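Diaminobutyrate-pyruvate transaminase and L-2,4-diaminobutyrate decarboxylase (Vibrio parahaemolyticus, PDB 2QMA) probably uses pyridoxal 5'-phosphate to decarboxylate L-2,4-diaminobutyrate through this C-terminal domain of a longer protein that also carries an aminotransferase domain. Local coordinates at residues 158-163 with 342-347. Numbering follows the deposited sequence.
Sequences KADGIF and SNFKFL
F344 pushes its ring against D160, G161 and I162 on an outermost strand of the mixed seven-stranded sheet. This sheet belongs to the large domain of the fold type I pyridoxal-phosphate enzymes. Strand 160-164 pairs antiparallel with strand 334-338, and the chain leaving that partner turns into the 3-10 segment 342-347. From this segment, F344 alone supplies nearly all the packing on the edge strand.

The tight part lies at the far end of the ring. The backbone N of G161 sits at the ring edge, in its plane, 3.8 Å from F344 CE2. The CB of D160 also reaches F344 CE2, at 4.0 Å. The CA of G161 lies 4.0 Å from F344 CZ. I162 approaches obliquely, its CG1 3.9 Å from F344 CZ. The I162 and F344 side chains run antiparallel alongside each other. F344 CG lies anti to its carbonyl carbon (chi1 -77°), which directs the ring from the 3-10 segment toward the strand. V338 of the neighbouring strand also touches F344, and M173 of helix 167-187 touches I162.

The loose side is at K158 and S342. Both are exposed, and their side chains make no contact across the segments. No hydrogen bond joins the two segments. The 3-10 turn has its own backbone bonds, such as L347 N to F344 O at 2.9 Å.

The D160 carboxylate serves its own strand and helix 136-152. OD1 accepts a hydrogen bond from Q143 NE2 and a weak, bent one from G161 N, 2.8 Å from D160 OD1.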
ATOM      1  N   LYS A 158      19.777  19.025   0.736  1.00 21.41           N
ATOM      2  CA  LYS A 158      18.625  18.935   1.641  1.00 21.19           C
ATOM      3  C   LYS A 158      17.567  17.891   1.282  1.00 20.10           C
ATOM      4  O   LYS A 158      16.530  17.798   1.971  1.00 21.16           O
ATOM      5  CB  LYS A 158      17.991  20.319   1.777  1.00 22.25           C
ATOM      6  CG  LYS A 158      19.015  21.367   2.136  1.00 24.89           C
ATOM      7  CD  LYS A 158      18.368  22.480   2.915  1.00 33.33           C
ATOM      8  CE  LYS A 158      18.439  23.802   2.156  1.00 35.75           C
ATOM      9  NZ  LYS A 158      18.130  24.914   3.096  1.00 38.57           N
ATOM     10  N   ALA A 159      17.820  17.096   0.242  1.00 17.59           N
ATOM     11  CA  ALA A 159      16.771  16.248  -0.302  1.00 17.00           C
ATOM     12  C   ALA A 159      16.490  15.050   0.619  1.00 16.62           C
ATOM     13  O   ALA A 159      17.344  14.675   1.451  1.00 17.01           O
ATOM     14  CB  ALA A 159      17.124  15.814  -1.668  1.00 15.65           C
ATOM     15  N   ASP A 160      15.295  14.483   0.491  1.00 16.34           N
ATOM     16  CA  ASP A 160      14.927  13.258   1.217  1.00 16.61           C
ATOM     17  C   ASP A 160      13.740  12.647   0.486  1.00 16.57           C
ATOM     18  O   ASP A 160      13.309  13.177  -0.541  1.00 15.86           O
ATOM     19  CB  ASP A 160      14.622  13.565   2.700  1.00 16.79           C
ATOM     20  CG  ASP A 160      14.684  12.331   3.606  1.00 21.51           C
ATOM     21  OD1 ASP A 160      15.025  11.202   3.133  1.00 19.96           O
ATOM     22  OD2 ASP A 160      14.405  12.537   4.824  1.00 22.39           O
ATOM     23  N   GLY A 161      13.218  11.523   0.987  1.00 16.75           N
ATOM     24  CA  GLY A 161      12.118  10.865   0.341  1.00 17.36           C
ATOM     25  C   GLY A 161      11.510   9.861   1.294  1.00 18.77           C
ATOM     26  O   GLY A 161      12.017   9.664   2.410  1.00 17.15           O
ATOM     27  N   ILE A 162      10.426   9.231   0.863  1.00 19.03           N
ATOM     28  CA  ILE A 162       9.866   8.094   1.578  1.00 21.38           C
ATOM     29  C   ILE A 162       9.169   7.208   0.590  1.00 21.61           C
ATOM     30  O   ILE A 162       8.585   7.685  -0.398  1.00 24.03           O
ATOM     31  CB  ILE A 162       8.711   8.418   2.535  1.00 22.64           C
ATOM     32  CG1 ILE A 162       8.283   9.863   2.462  1.00 24.74           C
ATOM     33  CG2 ILE A 162       8.798   7.580   3.910  1.00 23.91           C
ATOM     34  CD1 ILE A 162       7.394   9.974   1.259  1.00 28.09           C
ATOM     35  N   PHE A 163       9.105   5.932   0.922  1.00 20.84           N
ATOM     36  CA  PHE A 163       8.440   4.991   0.051  1.00 20.00           C
ATOM     37  C   PHE A 163       6.949   5.081   0.263  1.00 20.33           C
ATOM     38  O   PHE A 163       6.499   5.299   1.377  1.00 21.06           O
ATOM     39  CB  PHE A 163       8.943   3.569   0.305  1.00 19.54           C
ATOM     40  CG  PHE A 163      10.106   3.186  -0.554  1.00 18.82           C
ATOM     41  CD1 PHE A 163      11.358   3.787  -0.372  1.00 16.97           C
ATOM     42  CD2 PHE A 163       9.935   2.232  -1.580  1.00 17.17           C
ATOM     43  CE1 PHE A 163      12.453   3.407  -1.185  1.00 18.94           C
ATOM     44  CE2 PHE A 163      11.024   1.817  -2.387  1.00 20.86           C
ATOM     45  CZ  PHE A 163      12.275   2.419  -2.201  1.00 19.43           C
ATOM     46  N   SER A 342      12.715  19.892   4.576  1.00 13.89           N
ATOM     47  CA  SER A 342      11.969  20.758   5.484  1.00 15.30           C
ATOM     48  C   SER A 342      10.475  20.797   5.087  1.00 14.87           C
ATOM     49  O   SER A 342       9.603  21.012   5.942  1.00 15.45           O
ATOM     50  CB  SER A 342      12.604  22.153   5.604  1.00 16.30           C
ATOM     51  OG  SER A 342      12.146  22.963   4.558  1.00 20.36           O
ATOM     52  N   ASN A 343      10.185  20.549   3.805  1.00 14.29           N
ATOM     53  CA  ASN A 343       8.827  20.489   3.350  1.00 14.98           C
ATOM     54  C   ASN A 343       7.993  19.326   3.948  1.00 14.29           C
ATOM     55  O   ASN A 343       6.769  19.406   3.979  1.00 14.64           O
ATOM     56  CB  ASN A 343       8.744  20.510   1.801  1.00 14.83           C
ATOM     57  CG  ASN A 343       9.122  21.868   1.190  1.00 16.27           C
ATOM     58  OD1 ASN A 343       9.783  21.945   0.133  1.00 19.87           O
ATOM     59  ND2 ASN A 343       8.692  22.918   1.821  1.00 12.40           N
ATOM     60  N   PHE A 344       8.656  18.267   4.403  1.00 14.03           N
ATOM     61  CA  PHE A 344       7.992  17.165   5.115  1.00 15.39           C
ATOM     62  C   PHE A 344       7.377  17.618   6.466  1.00 15.87           C
ATOM     63  O   PHE A 344       6.542  16.904   7.007  1.00 16.52           O
ATOM     64  CB  PHE A 344       8.952  15.958   5.332  1.00 15.29           C
ATOM     65  CG  PHE A 344       9.162  15.109   4.110  1.00 16.42           C
ATOM     66  CD1 PHE A 344       8.091  14.800   3.278  1.00 18.09           C
ATOM     67  CD2 PHE A 344      10.413  14.559   3.816  1.00 16.53           C
ATOM     68  CE1 PHE A 344       8.247  13.998   2.161  1.00 17.13           C
ATOM     69  CE2 PHE A 344      10.586  13.750   2.690  1.00 17.93           C
ATOM     70  CZ  PHE A 344       9.514  13.465   1.856  1.00 17.12           C
ATOM     71  N   LYS A 345       7.781  18.790   6.972  1.00 16.34           N
ATOM     72  CA  LYS A 345       7.284  19.355   8.235  1.00 18.60           C
ATOM     73  C   LYS A 345       5.766  19.495   8.221  1.00 18.74           C
ATOM     74  O   LYS A 345       5.149  19.413   9.269  1.00 18.22           O
ATOM     75  CB  LYS A 345       7.934  20.718   8.562  1.00 18.81           C
ATOM     76  CG  LYS A 345       7.323  21.897   7.799  1.00 19.41           C
ATOM     77  CD  LYS A 345       8.169  23.142   7.814  1.00 20.96           C
ATOM     78  CE  LYS A 345       7.635  24.157   6.791  1.00 26.15           C
ATOM     79  NZ  LYS A 345       8.147  25.539   7.046  1.00 27.38           N
ATOM     80  N   PHE A 346       5.187  19.712   7.032  1.00 18.96           N
ATOM     81  CA  PHE A 346       3.724  19.800   6.866  1.00 20.89           C
ATOM     82  C   PHE A 346       2.971  18.507   7.197  1.00 22.26           C
ATOM     83  O   PHE A 346       1.797  18.561   7.565  1.00 23.73           O
ATOM     84  CB  PHE A 346       3.360  20.318   5.458  1.00 19.87           C
ATOM     85  CG  PHE A 346       3.939  21.687   5.148  1.00 17.38           C
ATOM     86  CD1 PHE A 346       3.666  22.779   5.978  1.00 15.70           C
ATOM     87  CD2 PHE A 346       4.757  21.871   4.036  1.00 16.19           C
ATOM     88  CE1 PHE A 346       4.189  24.058   5.706  1.00 17.77           C
ATOM     89  CE2 PHE A 346       5.282  23.125   3.742  1.00 17.77           C
ATOM     90  CZ  PHE A 346       5.001  24.230   4.578  1.00 18.04           C
ATOM     91  N   LEU A 347       3.662  17.373   7.100  1.00 23.67           N
ATOM     92  CA  LEU A 347       3.090  16.034   7.319  1.00 26.15           C
ATOM     93  C   LEU A 347       3.094  15.591   8.759  1.00 27.65           C
ATOM     94  O   LEU A 347       2.547  14.539   9.088  1.00 27.91           O
ATOM     95  CB  LEU A 347       3.900  14.984   6.551  1.00 25.32           C
ATOM     96  CG  LEU A 347       3.821  14.899   5.043  1.00 26.69           C
ATOM     97  CD1 LEU A 347       5.060  14.174   4.551  1.00 27.49           C
ATOM     98  CD2 LEU A 347       2.562  14.186   4.563  1.00 25.18           C
TER